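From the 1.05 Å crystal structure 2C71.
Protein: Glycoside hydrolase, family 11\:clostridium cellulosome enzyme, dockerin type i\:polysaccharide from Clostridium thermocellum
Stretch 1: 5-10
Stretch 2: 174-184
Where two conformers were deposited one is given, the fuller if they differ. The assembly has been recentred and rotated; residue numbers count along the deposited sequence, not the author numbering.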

# COMPACT_ATOMS: atom_id res chain seq x y z
N LYS A 5 -2.74 -8.75 -18.21
CA LYS A 5 -3.59 -8.17 -17.16
C LYS A 5 -2.78 -7.97 -15.90
O LYS A 5 -2.13 -8.88 -15.45
CB LYS A 5 -4.76 -9.08 -16.80
CG LYS A 5 -5.85 -9.18 -17.83
CD LYS A 5 -7.09 -9.80 -17.24
CE LYS A 5 -6.80 -11.20 -16.81
NZ LYS A 5 -7.70 -12.19 -17.44
N LEU A 6 -2.83 -6.76 -15.37
CA LEU A 6 -1.95 -6.37 -14.25
C LEU A 6 -2.76 -5.96 -13.04
O LEU A 6 -3.78 -5.31 -13.18
CB LEU A 6 -1.06 -5.21 -14.63
CG LEU A 6 -0.15 -5.42 -15.84
CD1 LEU A 6 0.68 -4.18 -16.14
CD2 LEU A 6 0.71 -6.66 -15.71
N VAL A 7 -2.34 -6.34 -11.83
CA VAL A 7 -2.88 -5.75 -10.59
C VAL A 7 -1.73 -5.39 -9.69
O VAL A 7 -0.64 -5.95 -9.77
CB VAL A 7 -3.85 -6.70 -9.83
CG1 VAL A 7 -5.26 -6.74 -10.52
CG2 VAL A 7 -3.20 -8.12 -9.69
N ALA A 8 -2.04 -4.49 -8.76
CA ALA A 8 -1.09 -4.07 -7.74
C ALA A 8 -1.65 -4.40 -6.35
O ALA A 8 -2.60 -3.79 -5.90
CB ALA A 8 -0.82 -2.61 -7.86
N LEU A 9 -0.97 -5.30 -5.68
CA LEU A 9 -1.32 -5.68 -4.37
C LEU A 9 -0.63 -4.68 -3.41
O LEU A 9 0.61 -4.52 -3.49
CB LEU A 9 -0.84 -7.13 -4.25
CG LEU A 9 -1.12 -7.83 -2.94
CD1 LEU A 9 -2.60 -8.00 -2.69
CD2 LEU A 9 -0.37 -9.18 -2.93
N THR A 10 -1.38 -4.00 -2.53
CA THR A 10 -0.84 -2.96 -1.67
C THR A 10 -1.32 -3.18 -0.23
O THR A 10 -2.39 -3.75 0.00
CB THR A 10 -1.20 -1.54 -2.15
OG1 THR A 10 -2.55 -1.24 -1.86
CG2 THR A 10 -0.91 -1.34 -3.65
N THR A 174 -5.27 -17.77 -7.45
CA THR A 174 -6.46 -17.60 -8.26
C THR A 174 -6.23 -16.55 -9.34
O THR A 174 -6.53 -16.79 -10.52
CB THR A 174 -7.68 -17.18 -7.43
OG1 THR A 174 -8.04 -18.23 -6.55
CG2 THR A 174 -8.89 -16.83 -8.31
N LEU A 175 -5.68 -15.41 -8.98
CA LEU A 175 -5.49 -14.39 -9.99
C LEU A 175 -4.41 -14.81 -11.00
O LEU A 175 -4.56 -14.55 -12.20
CB LEU A 175 -5.20 -13.03 -9.36
CG LEU A 175 -6.34 -12.45 -8.52
CD1 LEU A 175 -6.01 -11.03 -8.04
CD2 LEU A 175 -7.70 -12.50 -9.29
N LYS A 176 -3.35 -15.48 -10.56
CA LYS A 176 -2.39 -15.99 -11.55
C LYS A 176 -3.08 -16.93 -12.54
O LYS A 176 -2.79 -16.90 -13.74
CB LYS A 176 -1.21 -16.70 -10.89
CG LYS A 176 -0.22 -15.75 -10.27
CD LYS A 176 0.99 -16.52 -9.80
CE LYS A 176 2.05 -15.67 -9.15
NZ LYS A 176 3.34 -16.44 -9.01
N SER A 177 -3.98 -17.76 -12.03
CA SER A 177 -4.57 -18.77 -12.94
C SER A 177 -5.53 -18.05 -13.91
O SER A 177 -5.81 -18.59 -14.98
CB SER A 177 -5.26 -19.84 -12.09
OG SER A 177 -4.30 -20.59 -11.32
N ARG A 178 -6.00 -16.86 -13.57
CA ARG A 178 -6.86 -16.08 -14.44
C ARG A 178 -6.11 -15.15 -15.39
O ARG A 178 -6.72 -14.36 -16.09
CB ARG A 178 -7.85 -15.26 -13.61
CG ARG A 178 -8.81 -16.09 -12.86
CD ARG A 178 -9.79 -15.20 -12.11
NE ARG A 178 -10.70 -15.98 -11.29
CZ ARG A 178 -11.78 -15.48 -10.70
NH1 ARG A 178 -12.10 -14.20 -10.83
NH2 ARG A 178 -12.55 -16.27 -9.97
N GLY A 179 -4.79 -15.23 -15.39
CA GLY A 179 -3.98 -14.49 -16.34
C GLY A 179 -3.41 -13.20 -15.78
O GLY A 179 -2.90 -12.41 -16.57
N TYR A 180 -3.59 -12.90 -14.50
CA TYR A 180 -3.03 -11.69 -13.94
C TYR A 180 -1.58 -11.87 -13.56
O TYR A 180 -1.12 -12.98 -13.17
CB TYR A 180 -3.80 -11.27 -12.68
CG TYR A 180 -5.18 -10.77 -12.94
CD1 TYR A 180 -6.28 -11.63 -12.98
CD2 TYR A 180 -5.40 -9.41 -13.05
CE1 TYR A 180 -7.55 -11.12 -13.18
CE2 TYR A 180 -6.66 -8.91 -13.26
CZ TYR A 180 -7.72 -9.76 -13.38
OH TYR A 180 -8.98 -9.22 -13.56
N GLU A 181 -0.84 -10.76 -13.64
CA GLU A 181 0.51 -10.64 -13.07
C GLU A 181 0.51 -9.48 -12.06
O GLU A 181 -0.02 -8.40 -12.31
CB GLU A 181 1.58 -10.34 -14.13
CG GLU A 181 1.86 -11.48 -15.11
CD GLU A 181 2.89 -12.49 -14.60
OE1 GLU A 181 3.71 -12.98 -15.39
OE2 GLU A 181 2.85 -12.82 -13.41
N PHE A 182 1.21 -9.72 -10.96
CA PHE A 182 1.30 -8.79 -9.83
C PHE A 182 2.51 -7.86 -10.00
O PHE A 182 3.62 -8.31 -10.28
CB PHE A 182 1.45 -9.57 -8.53
CG PHE A 182 0.20 -10.31 -8.12
CD1 PHE A 182 -0.06 -11.59 -8.56
CD2 PHE A 182 -0.74 -9.69 -7.31
CE1 PHE A 182 -1.23 -12.23 -8.17
CE2 PHE A 182 -1.89 -10.33 -6.96
CZ PHE A 182 -2.14 -11.59 -7.39
N VAL A 183 2.27 -6.56 -9.82
CA VAL A 183 3.28 -5.55 -10.01
C VAL A 183 3.25 -4.54 -8.87
O VAL A 183 2.23 -4.39 -8.17
CB VAL A 183 3.07 -4.84 -11.37
CG1 VAL A 183 3.37 -5.86 -12.54
CG2 VAL A 183 1.71 -4.22 -11.51
N THR A 184 4.36 -3.83 -8.69
CA THR A 184 4.39 -2.67 -7.78
C THR A 184 3.59 -1.53 -8.39
O THR A 184 3.28 -1.55 -9.58
CB THR A 184 5.82 -2.20 -7.49
OG1 THR A 184 6.35 -1.66 -8.68
CG2 THR A 184 6.71 -3.31 -6.90
O HOH W 1 -0.95 -10.83 -17.81
O HOH W 2 1.80 -3.17 -5.68
O HOH W 3 1.33 -6.61 -6.67

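Parallel strands illustrate how one residue can lend its backbone to the sheet and its side chain to the core, and here Val7 does both. Its N donates to Glu181 O (3.1 Å) and its O accepts from Val183 N (3.0 Å), so a single residue reaches two alternate residues of the other stretch, as parallel pairing requires. Lys5 O, taking a hydrogen bond from Glu181 N at 2.9 Å, extends the ladder by one rung. The side chain of Val7, on the same face as that of Phe182, touches two aromatic rings: CG2 lies over the face of the Phe182 ring, 3.7 Å from CE2, while CG1 packs 3.7 Å from Tyr180 CD2.

Lys5, which loses almost as much surface, shows how a long polar side chain can serve two chemistries. Its CE rests over the face of the Tyr180 ring, 3.8 Å from the centroid, and NZ reaches on to Arg178 O, a 2.7 Å hydrogen bond just after the helix ends. Gly179 follows with positive phi in a Schellman motif, turning the chain toward the strand.

Beyond Val7 direct pairing gives way to water: water 3 accepts from Leu9 N and donates to Val183 O, both at 2.8 Å, bridging backbones whose N and O stand 4.2 Å apart.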